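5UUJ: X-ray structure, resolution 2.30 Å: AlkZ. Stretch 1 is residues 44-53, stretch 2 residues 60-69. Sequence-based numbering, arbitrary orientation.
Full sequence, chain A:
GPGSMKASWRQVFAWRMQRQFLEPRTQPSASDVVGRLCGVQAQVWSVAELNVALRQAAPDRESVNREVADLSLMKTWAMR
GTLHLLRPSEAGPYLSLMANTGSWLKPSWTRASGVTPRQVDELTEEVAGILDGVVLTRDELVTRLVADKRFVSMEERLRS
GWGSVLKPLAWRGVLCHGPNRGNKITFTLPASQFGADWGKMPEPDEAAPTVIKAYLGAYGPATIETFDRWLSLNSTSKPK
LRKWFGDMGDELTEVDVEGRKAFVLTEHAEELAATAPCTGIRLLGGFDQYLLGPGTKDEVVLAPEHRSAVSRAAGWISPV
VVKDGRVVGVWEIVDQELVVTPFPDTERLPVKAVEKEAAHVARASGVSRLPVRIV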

# COMPACT_ATOMS: atom_id res chain seq x y z
N VAL A 44 -2.22 -10.40 2.06
CA VAL A 44 -2.17 -11.24 3.25
C VAL A 44 -2.81 -10.45 4.39
O VAL A 44 -2.23 -9.50 4.90
N TRP A 45 -4.02 -10.85 4.78
CA TRP A 45 -4.83 -10.05 5.69
C TRP A 45 -4.18 -9.90 7.06
O TRP A 45 -4.18 -8.81 7.63
N SER A 46 -3.63 -10.99 7.59
CA SER A 46 -3.01 -10.97 8.91
C SER A 46 -1.87 -9.96 8.97
O SER A 46 -1.62 -9.36 10.01
N VAL A 47 -1.20 -9.78 7.84
CA VAL A 47 -0.09 -8.83 7.75
C VAL A 47 -0.61 -7.38 7.75
O VAL A 47 0.01 -6.50 8.35
N ALA A 48 -1.74 -7.14 7.10
CA ALA A 48 -2.33 -5.81 7.06
C ALA A 48 -2.80 -5.39 8.45
O ALA A 48 -2.63 -4.24 8.85
N GLU A 49 -3.38 -6.34 9.18
CA GLU A 49 -3.82 -6.10 10.55
C GLU A 49 -2.65 -5.70 11.44
O GLU A 49 -2.75 -4.76 12.22
N LEU A 50 -1.55 -6.43 11.30
CA LEU A 50 -0.37 -6.21 12.13
C LEU A 50 0.23 -4.83 11.91
O LEU A 50 0.59 -4.15 12.86
N ASN A 51 0.33 -4.42 10.65
CA ASN A 51 0.99 -3.16 10.32
C ASN A 51 0.21 -1.94 10.80
O ASN A 51 0.80 -0.89 11.07
N VAL A 52 -1.10 -2.07 10.91
CA VAL A 52 -1.91 -1.03 11.54
C VAL A 52 -1.72 -1.07 13.05
O VAL A 52 -1.50 -0.04 13.69
N ALA A 53 -1.78 -2.28 13.62
CA ALA A 53 -1.72 -2.44 15.07
C ALA A 53 -0.38 -1.98 15.64
O ALA A 53 -0.33 -1.42 16.74
N ASP A 60 -4.17 -2.55 18.61
CA ASP A 60 -5.58 -2.93 18.53
C ASP A 60 -5.86 -3.51 17.14
O ASP A 60 -6.46 -2.85 16.29
N ARG A 61 -5.42 -4.75 16.92
CA ARG A 61 -5.44 -5.33 15.58
C ARG A 61 -6.86 -5.55 15.06
O ARG A 61 -7.07 -5.59 13.85
N GLU A 62 -7.82 -5.67 15.97
CA GLU A 62 -9.21 -5.86 15.55
C GLU A 62 -9.82 -4.56 15.02
O GLU A 62 -10.91 -4.58 14.44
N SER A 63 -9.13 -3.44 15.21
CA SER A 63 -9.64 -2.16 14.74
C SER A 63 -9.83 -2.18 13.23
O SER A 63 -10.73 -1.53 12.70
N VAL A 64 -8.99 -2.94 12.53
CA VAL A 64 -9.09 -3.04 11.08
C VAL A 64 -10.38 -3.76 10.69
O VAL A 64 -11.16 -3.24 9.90
N ASN A 65 -10.60 -4.94 11.25
CA ASN A 65 -11.82 -5.70 11.00
C ASN A 65 -13.08 -4.91 11.35
O ASN A 65 -14.08 -4.98 10.64
N ARG A 66 -13.04 -4.16 12.45
CA ARG A 66 -14.21 -3.38 12.87
C ARG A 66 -14.51 -2.26 11.88
O ARG A 66 -15.67 -2.00 11.54
N GLU A 67 -13.46 -1.59 11.41
CA GLU A 67 -13.63 -0.45 10.52
C GLU A 67 -13.92 -0.90 9.08
O GLU A 67 -14.48 -0.15 8.29
N VAL A 68 -13.56 -2.14 8.76
CA VAL A 68 -13.99 -2.75 7.50
C VAL A 68 -15.47 -3.09 7.62
O VAL A 68 -16.23 -2.92 6.67
N ALA A 69 -15.87 -3.55 8.80
CA ALA A 69 -17.25 -3.95 9.04
C ALA A 69 -18.21 -2.76 9.00
O ALA A 69 -19.30 -2.87 8.43

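Helix 45-53 and the helix that runs to Ala69 in the second stretch meet at a steep angle: their N-to-C directions differ by 108° and their axes come no closer than 9.0 Å. The backbones are nearest where the first helix ends and the second stretch begins, with the CA atoms of Ala53 and Arg61 4.7 Å apart. From there the two chains diverge, so longer side chains are needed to bridge the gap toward Trp45. Together the stretches bury 530 Å².

The apolar contacts centre on Val64, whose CA-to-CB bond points toward the first stretch and whose chi1 is t (-175°). Its two methyls serve different neighbours. CG2 lies 3.7 Å from Val52 CB and 4.1 Å from Glu49 CA, while CG1 lies 3.5 Å from Trp45 CH2. Val52, also t, likewise points toward its partner stretch. Trp45 starts sideways, but with chi1 t (-175°) and chi2 -115° its indole extends to the second helix. One turn beyond Val64, Val68 (t, 164°) places CG2 3.8 Å from Trp45 CH2, at the edge of the ring and near its plane. At the tight end, the small Ala53 side chain suits the short backbone spacing: its CB is 3.8 Å from both CA and CB of Arg61.

The charged contact is built from Glu49 and Arg61. Glu49 points toward the second stretch with chi1 m and chi2 t, and Arg61, which leaves its backbone sideways, turns back through p, t and m for chi1 to chi3. A salt bridge results, in which Arg61 NH2 donates to Glu49 OE2 at 2.7 Å with an N-H...acceptor angle of 140°. The same NH2 makes a weak hydrogen bond to Ser46 O at 3.4 Å and 141°; this oxygen lies near the guanidinium plane, whereas Glu49 CB sits over one face of the group. Arg61 thus has the largest area covered by the opposing stretch, 113 Å².

A second polar cluster surrounds Asn65, with chi1 m (-75°) and chi2 -26°. Trp45 NE1 donates to Asn65 OD1 at 2.9 Å and 136°, so the indole is held by its polar edge as well as by the valines. Asn65 ND2 in turn donates to Glu62 OE1 at 3.2 Å and 169°. Glu49 OE1 lies close to this group, 3.0 Å from Asn65 ND2 and 3.1 Å from Trp45 NE1.

Water 1 links the two polar sites. It accepts from Arg61 NE at 3.1 Å and donates to Glu49 OE1 at 3.0 Å and to Glu62 OE2 at 2.5 Å, bringing Glu62 into the network although its CA-to-CB bond points away.

Within the second stretch, Ser63 OG (chi1 p) donates to Asp60 O at 2.7 Å, and Arg66 NH2 forms a salt bridge with Asp60 OD2 at 2.9 Å and 176°. These bonds tie the start of the stretch to its helix.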

# COMPACT_ATOMS: atom_id res chain seq x y z
CB VAL A 44 -0.73 -11.64 3.61
CG1 VAL A 44 -0.72 -12.59 4.80
CG2 VAL A 44 -0.04 -12.28 2.41
CB TRP A 45 -6.22 -10.66 5.85
CG TRP A 45 -7.12 -9.80 6.68
CD1 TRP A 45 -7.65 -10.11 7.89
CD2 TRP A 45 -7.56 -8.48 6.36
NE1 TRP A 45 -8.41 -9.06 8.35
CE2 TRP A 45 -8.37 -8.05 7.43
CE3 TRP A 45 -7.35 -7.61 5.28
CZ2 TRP A 45 -8.98 -6.79 7.45
CZ3 TRP A 45 -7.96 -6.37 5.30
CH2 TRP A 45 -8.76 -5.97 6.38
CB SER A 46 -2.51 -12.37 9.29
OG SER A 46 -1.58 -12.86 8.34
CB VAL A 47 0.75 -9.10 6.49
CG1 VAL A 47 1.73 -7.97 6.24
CG2 VAL A 47 1.49 -10.42 6.65
CB ALA A 48 -3.48 -5.77 6.08
CB GLU A 49 -4.49 -7.35 11.13
CG GLU A 49 -5.78 -7.75 10.44
CD GLU A 49 -6.33 -9.05 10.99
OE1 GLU A 49 -7.52 -9.09 11.36
OE2 GLU A 49 -5.57 -10.04 11.05
CB LEU A 50 0.68 -7.29 11.85
CG LEU A 50 1.97 -7.23 12.67
CD1 LEU A 50 1.69 -7.47 14.14
CD2 LEU A 50 2.99 -8.22 12.14
CB ASN A 51 1.22 -3.08 8.81
CG ASN A 51 2.25 -4.08 8.33
OD1 ASN A 51 3.10 -4.54 9.10
ND2 ASN A 51 2.19 -4.43 7.05
CB VAL A 52 -3.41 -1.19 11.18
CG1 VAL A 52 -4.26 -0.20 11.96
CG2 VAL A 52 -3.61 -0.99 9.69
CB ALA A 53 -1.97 -3.89 15.45
CB ASP A 60 -6.46 -1.72 18.81
CG ASP A 60 -7.93 -2.07 18.89
OD1 ASP A 60 -8.26 -3.27 18.99
OD2 ASP A 60 -8.76 -1.13 18.87
CB ARG A 61 -4.65 -6.65 15.55
CG ARG A 61 -5.31 -7.84 16.23
CD ARG A 61 -4.48 -9.12 16.09
NE ARG A 61 -4.42 -9.63 14.71
CZ ARG A 61 -3.33 -9.71 13.95
NH1 ARG A 61 -2.14 -9.32 14.40
NH2 ARG A 61 -3.41 -10.19 12.72
CB GLU A 62 -10.06 -6.40 16.70
CG GLU A 62 -9.76 -7.86 17.06
CD GLU A 62 -9.91 -8.81 15.88
OE1 GLU A 62 -10.89 -8.67 15.11
OE2 GLU A 62 -9.04 -9.69 15.71
CB SER A 63 -8.71 -1.01 15.16
OG SER A 63 -7.43 -1.10 14.54
CB VAL A 64 -7.88 -3.79 10.48
CG1 VAL A 64 -7.95 -3.77 8.96
CG2 VAL A 64 -6.58 -3.16 10.95
CB ASN A 65 -11.82 -7.02 11.77
CG ASN A 65 -10.89 -8.06 11.16
OD1 ASN A 65 -10.62 -8.04 9.96
ND2 ASN A 65 -10.41 -8.98 11.98
CB ARG A 66 -14.02 -2.79 14.27
CG ARG A 66 -13.99 -3.82 15.40
CD ARG A 66 -14.15 -3.16 16.77
NE ARG A 66 -13.26 -2.00 16.94
CZ ARG A 66 -12.05 -2.05 17.50
NH1 ARG A 66 -11.55 -3.20 17.94
NH2 ARG A 66 -11.33 -0.95 17.60
CB GLU A 67 -12.40 0.45 10.60
CG GLU A 67 -12.34 1.20 11.93
CD GLU A 67 -11.18 2.17 12.05
OE1 GLU A 67 -11.06 3.07 11.19
OE2 GLU A 67 -10.40 2.04 13.02
CB VAL A 68 -13.16 -4.02 7.16
CG1 VAL A 68 -13.85 -4.87 6.08
CG2 VAL A 68 -11.76 -3.64 6.71
CB ALA A 69 -17.37 -4.68 10.37
O HOH W 1 -7.33 -10.44 13.99